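Local coordinates for protein uroporphyrinogen III cosynthase (HemD) (Helicobacter pylori, PDB 3P9Z) that probably catalyses the cyclisation of the linear tetrapyrrole hydroxymethylbilane to the macrocycle uroporphyrinogen III, a step of porphyrin and heme biosynthesis, at residues A[123-126]-A[127-131]; A[189-192]-A[193-197]; A[216-219]-A[220-223]. All coordinates share one frame; numbering follows the deposited sequence.

Contact 1 (A[123-126]-A[127-131]); sequences SSLD and TILLE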
# COMPACT_ATOMS: atom_id res chain seq x y z
N SER A 123 6.42 0.18 7.54
CA SER A 123 7.80 -0.32 7.49
C SER A 123 8.74 0.38 8.48
O SER A 123 9.88 -0.08 8.68
CB SER A 123 8.34 -0.16 6.07
OG SER A 123 8.46 1.22 5.74
N SER A 124 8.27 1.46 9.11
CA SER A 124 9.13 2.41 9.84
C SER A 124 10.51 2.62 9.20
O SER A 124 11.56 2.43 9.83
CB SER A 124 9.21 2.12 11.35
OG SER A 124 9.35 0.73 11.61
N LEU A 125 10.50 3.03 7.93
CA LEU A 125 11.73 3.37 7.23
C LEU A 125 12.46 4.51 7.93
O LEU A 125 13.68 4.62 7.81
CB LEU A 125 11.44 3.69 5.75
CG LEU A 125 12.59 4.21 4.87
CD1 LEU A 125 13.54 3.10 4.49
CD2 LEU A 125 12.06 4.89 3.62
N ASP A 126 11.74 5.35 8.67
CA ASP A 126 12.36 6.43 9.43
C ASP A 126 13.41 5.93 10.43
O ASP A 126 14.47 6.54 10.58
CB ASP A 126 11.32 7.33 10.12
CG ASP A 126 10.43 6.58 11.11
OD1 ASP A 126 9.91 5.50 10.76
OD2 ASP A 126 10.22 7.10 12.24
N THR A 127 13.12 4.81 11.11
CA THR A 127 14.07 4.20 12.04
C THR A 127 15.26 3.63 11.27
O THR A 127 16.41 3.86 11.66
CB THR A 127 13.44 3.09 12.92
OG1 THR A 127 13.00 2.00 12.09
CG2 THR A 127 12.26 3.63 13.71
N ILE A 128 14.97 2.92 10.18
CA ILE A 128 16.00 2.36 9.31
C ILE A 128 16.96 3.44 8.75
O ILE A 128 18.18 3.27 8.75
CB ILE A 128 15.37 1.54 8.15
CG1 ILE A 128 14.48 0.42 8.72
CG2 ILE A 128 16.47 1.00 7.22
CD1 ILE A 128 13.60 -0.30 7.68
N LEU A 129 16.39 4.56 8.31
CA LEU A 129 17.19 5.69 7.85
C LEU A 129 18.06 6.28 8.97
O LEU A 129 19.26 6.48 8.78
CB LEU A 129 16.30 6.76 7.24
CG LEU A 129 15.67 6.41 5.88
CD1 LEU A 129 14.64 7.47 5.49
CD2 LEU A 129 16.73 6.25 4.79
N LEU A 130 17.44 6.53 10.13
CA LEU A 130 18.15 7.01 11.31
C LEU A 130 19.29 6.06 11.70
O LEU A 130 20.38 6.51 12.00
CB LEU A 130 17.20 7.21 12.51
CG LEU A 130 17.85 7.70 13.82
CD1 LEU A 130 18.24 9.18 13.75
CD2 LEU A 130 16.95 7.44 15.02
N GLU A 131 19.03 4.75 11.65
CA GLU A 131 20.08 3.76 11.95
C GLU A 131 21.23 3.81 10.96
O GLU A 131 22.37 3.53 11.32
CB GLU A 131 19.49 2.34 12.02
CG GLU A 131 18.78 2.05 13.34
CD GLU A 131 17.89 0.80 13.30
OE1 GLU A 131 17.91 0.05 12.29
OE2 GLU A 131 17.16 0.59 14.30

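Contact 2 (A[189-192]-A[193-197]); sequences ISIG and NTTAL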
# COMPACT_ATOMS: atom_id res chain seq x y z
N ILE A 189 -7.59 -16.38 2.61
CA ILE A 189 -6.32 -16.48 1.95
C ILE A 189 -5.52 -15.21 2.24
O ILE A 189 -6.05 -14.10 2.17
CB ILE A 189 -6.51 -16.68 0.42
CG1 ILE A 189 -7.15 -18.07 0.19
CG2 ILE A 189 -5.18 -16.48 -0.33
CD1 ILE A 189 -7.24 -18.50 -1.26
N SER A 190 -4.24 -15.39 2.57
CA SER A 190 -3.35 -14.27 2.83
C SER A 190 -2.31 -14.18 1.75
O SER A 190 -1.74 -15.20 1.35
CB SER A 190 -2.66 -14.46 4.18
OG SER A 190 -3.61 -14.37 5.23
N ILE A 191 -2.03 -12.95 1.31
CA ILE A 191 -0.97 -12.74 0.31
C ILE A 191 0.43 -13.15 0.82
O ILE A 191 1.27 -13.65 0.06
CB ILE A 191 -0.96 -11.26 -0.20
CG1 ILE A 191 -0.13 -11.13 -1.50
CG2 ILE A 191 -0.49 -10.31 0.92
CD1 ILE A 191 -0.54 -9.93 -2.42
N GLY A 192 0.67 -12.94 2.11
CA GLY A 192 1.97 -13.28 2.73
C GLY A 192 1.77 -13.38 4.23
O GLY A 192 0.66 -13.14 4.73
N ASN A 193 2.85 -13.71 4.96
CA ASN A 193 2.71 -14.03 6.39
C ASN A 193 2.38 -12.84 7.29
O ASN A 193 1.79 -13.02 8.34
CB ASN A 193 3.88 -14.89 6.94
CG ASN A 193 5.27 -14.23 6.81
OD1 ASN A 193 5.42 -13.01 6.59
ND2 ASN A 193 6.30 -15.05 6.93
N THR A 194 2.75 -11.63 6.89
CA THR A 194 2.40 -10.49 7.73
C THR A 194 0.88 -10.37 7.83
O THR A 194 0.33 -10.16 8.91
CB THR A 194 3.04 -9.16 7.27
OG1 THR A 194 2.55 -8.84 5.97
CG2 THR A 194 4.55 -9.28 7.21
N THR A 195 0.20 -10.55 6.70
CA THR A 195 -1.28 -10.57 6.68
C THR A 195 -1.81 -11.77 7.46
O THR A 195 -2.68 -11.63 8.33
CB THR A 195 -1.80 -10.63 5.24
OG1 THR A 195 -1.50 -9.38 4.59
CG2 THR A 195 -3.34 -10.89 5.21
N ALA A 196 -1.26 -12.94 7.17
CA ALA A 196 -1.69 -14.18 7.79
C ALA A 196 -1.52 -14.16 9.31
O ALA A 196 -2.39 -14.63 10.03
CB ALA A 196 -0.97 -15.37 7.17
N LEU A 197 -0.39 -13.62 9.78
CA LEU A 197 -0.10 -13.61 11.21
C LEU A 197 -0.95 -12.58 11.96
O LEU A 197 -1.27 -12.75 13.14
CB LEU A 197 1.40 -13.44 11.47
CG LEU A 197 2.26 -14.63 11.00
CD1 LEU A 197 3.76 -14.35 11.10
CD2 LEU A 197 1.91 -15.88 11.80

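Contact 3 (A[216-219]-A[220-223]); sequences ACLE and LALS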
# COMPACT_ATOMS: atom_id res chain seq x y z
N ALA A 216 -0.56 -15.39 -7.53
CA ALA A 216 -0.45 -16.55 -6.63
C ALA A 216 -1.64 -16.69 -5.68
O ALA A 216 -2.01 -17.81 -5.33
CB ALA A 216 0.87 -16.52 -5.85
N CYS A 217 -2.25 -15.57 -5.28
CA CYS A 217 -3.46 -15.62 -4.45
C CYS A 217 -4.63 -16.28 -5.18
O CYS A 217 -5.43 -17.02 -4.59
CB CYS A 217 -3.90 -14.22 -4.02
SG CYS A 217 -2.85 -13.39 -2.82
N LEU A 218 -4.76 -15.97 -6.47
CA LEU A 218 -5.83 -16.55 -7.25
C LEU A 218 -5.60 -18.05 -7.53
O LEU A 218 -6.55 -18.84 -7.46
CB LEU A 218 -6.07 -15.77 -8.55
CG LEU A 218 -7.27 -16.23 -9.38
CD1 LEU A 218 -8.58 -16.20 -8.56
CD2 LEU A 218 -7.38 -15.38 -10.67
N GLU A 219 -4.36 -18.43 -7.83
CA GLU A 219 -4.04 -19.85 -8.03
C GLU A 219 -4.49 -20.62 -6.80
O GLU A 219 -5.20 -21.61 -6.91
CB GLU A 219 -2.55 -20.09 -8.28
CG GLU A 219 -2.06 -19.67 -9.64
CD GLU A 219 -2.58 -20.55 -10.78
OE1 GLU A 219 -2.88 -21.76 -10.55
OE2 GLU A 219 -2.67 -20.02 -11.91
N LEU A 220 -4.10 -20.14 -5.63
CA LEU A 220 -4.49 -20.77 -4.37
C LEU A 220 -6.01 -20.80 -4.22
O LEU A 220 -6.57 -21.86 -3.93
CB LEU A 220 -3.83 -20.08 -3.17
CG LEU A 220 -4.12 -20.60 -1.75
CD1 LEU A 220 -3.88 -22.12 -1.62
CD2 LEU A 220 -3.27 -19.84 -0.73
N ALA A 221 -6.67 -19.66 -4.43
CA ALA A 221 -8.13 -19.59 -4.33
C ALA A 221 -8.82 -20.60 -5.25
O ALA A 221 -9.73 -21.33 -4.82
CB ALA A 221 -8.64 -18.17 -4.60
N LEU A 222 -8.37 -20.66 -6.50
CA LEU A 222 -8.98 -21.56 -7.49
C LEU A 222 -8.76 -23.03 -7.15
O LEU A 222 -9.62 -23.85 -7.45
CB LEU A 222 -8.47 -21.27 -8.90
CG LEU A 222 -8.89 -19.93 -9.51
CD1 LEU A 222 -8.10 -19.67 -10.78
CD2 LEU A 222 -10.39 -19.92 -9.80
N SER A 223 -7.63 -23.36 -6.54
CA SER A 223 -7.39 -24.75 -6.12
C SER A 223 -8.38 -25.19 -5.04
O SER A 223 -8.50 -26.38 -4.74
CB SER A 223 -5.96 -24.90 -5.60
OG SER A 223 -5.80 -24.23 -4.36

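Contact 1 (A[123-126]-A[127-131])
The carbonyl oxygen of Ser124 is where Thr127 takes hold of the start of helix 125-131. Three donors gather on that oxygen. The hydroxyl of Thr127 makes the short bond, OG1 to Ser124 O at 2.7 Å, and it lies in the carbonyl plane. Thr127 manages this because chi1, at 63°, tucks OG1 between its own backbone N and carbonyl carbon, facing back along the chain. The two amide donors are weaker: Thr127 N comes in at a poor angle, and Ile128 N points well but stands 3.5 Å from Ser124 O. Ser124 itself holds the N-cap position, yet its side chain makes no capping bond.

Past this first turn the regular helical bonds take over, from Leu129 N to Leu125 O at 2.8 Å and from Leu130 N to Asp126 O at 3.0 Å.

The apolar part is carried by Leu125 and Leu129, one turn apart. Leu125 extends with CG anti to its backbone N (chi1 174°), which leads the branch forward along the helix; its CG then meets CD1 of Leu129 at 3.9 Å, the two chains crossing at a slant. Ile128 packs less closely, its CB 4.4 Å from Leu125 CD1. Both leucines are buried: Leu125 packs on Thr44 and Leu73, Leu129 on Phe136 and Phe105.

Polar groups thus crowd the start of this helix, the crossover of the beta-alpha-beta unit between strands 112-118 and 135-146, while leucines line its inner face. A malonate ion, probably from the crystallisation liquor, accepts hydrogen bonds from Ser123 OG and Leu125 N and a weak one from Ser124 N. Amides and a hydroxyl at a helix N terminus, where the helix dipole would add to the attraction, make a plausible seat for an anion.

Contact 2 (A[189-192]-A[193-197])
Ser190 lays its side chain against the first turn of helix 193-201, overlapping Ala196 and the methyl of Thr195. Its OG sits 3.2 Å from Ala196 CA, and its CB is 3.6 Å from Ala196 CB, a close approach that the small alanine probably allows. The hydroxyl does not bond to the helix amide beside it; its hydrogen bond is with Ser206 OG on the neighbouring strand.

Thr195 comes at Ser190 with its methyl. With chi1 at -68°, OG1 lies beside the backbone N and CG2 is thrown anti to it, placing CG2 3.5 Å from Ser190 OG. The other branch, OG1, is left on the Ile191 side, 3.9 Å from Ile191 CG2. One threonine therefore touches the last strand residue with its methyl and the first loop residue, Ile191, with its hydroxyl.

The helix itself opens at Gly192, which occupies the N-cap position. Its carbonyl oxygen receives the amide N of Ala196 at 3.1 Å. That bond closes the first turn, and Ala196, its donor, is also the residue that Ser190 touches.

This is the strand-to-helix corner of the beta-alpha-beta unit made by strand 187-190, helix 193-201 and strand 206-208. Strand 187-190 runs between 164-167 and 206-208, bonding through Ile189 to Leu165 and Phe167 and through Ser190 to Tyr207 and Ala209. Ala196 rests on Ser206 and Ile208, Thr195 on Phe167, while Ile189 and Ile191 reach helix 214-223.

Contact 3 (A[216-219]-A[220-223])
Leu220 begins the second half of helix 214-223 by reaching back one turn to Ala216: its amide N bonds Ala216 O at 3.1 Å, and its CB lies against the same oxygen. The rest of the leucine leads away from this turn and packs on Ile189 of the sheet.

Ala221 follows, bonding through its amide N to Cys217 O at 2.9 Å. Its methyl CB settles by the backbone, 3.4 Å from Cys217 O, and the tip of Leu218, CD1, only approaches it loosely. Ala221 is buried, meeting Ile7, Ile166 and Ile189.

Leu222 carries the main side-chain contact. Its amide N bonds Leu218 O at 2.7 Å. The leucine takes chi1 of -68°, which sets CG beside its own backbone N and back toward the preceding turn, 3.3 Å from Leu218 O. Leu218, by contrast, extends forward with chi1 near -174°, so that its CG and CD1 lie against CG and CD1 of Leu222, the closest pair being Leu218 CG and Leu222 CD1 at 3.8 Å. Both leucines also lean on Tyr18, and strand 7-10 lies under them, Trp9 beside Leu218 and Ile7 beside Leu222.

Ser223 ends the series, its amide N bonding Glu219 O at 3.0 Å. Its OG also comes to Leu220 O, but that separation is doubtfully short and carries no weight.

The run of i to i+4 backbone bonds is that of an alpha-helix. Its amphipathic character shows in the side chains: buried Cys217 and Ala221 turn toward strands 7-10 and 164-167, whereas Glu219 is exposed. The helix thus covers one face of a parallel part of the sheet.

How the contacts relate
Following the chain, contact 1 comes first, at the start of the helix that crosses from strand 112-118 to strand 135-146. Contact 2 comes later, where strand 187-190 turns into helix 193-201, and contact 3 follows in helix 214-223, after strand 206-208. All three are local, so they run in series, and none nests in or crosses another. Contact 1 lies in one lobe, its centre about 34 Å from that of contact 3; contacts 2 and 3 share the other. The long strands 19-28 and 135-146 join the lobes, as in the two-domain fold of this family. Contacts 2 and 3 touch, Ile191 CA packing on Cys217 SG at 3.7 Å.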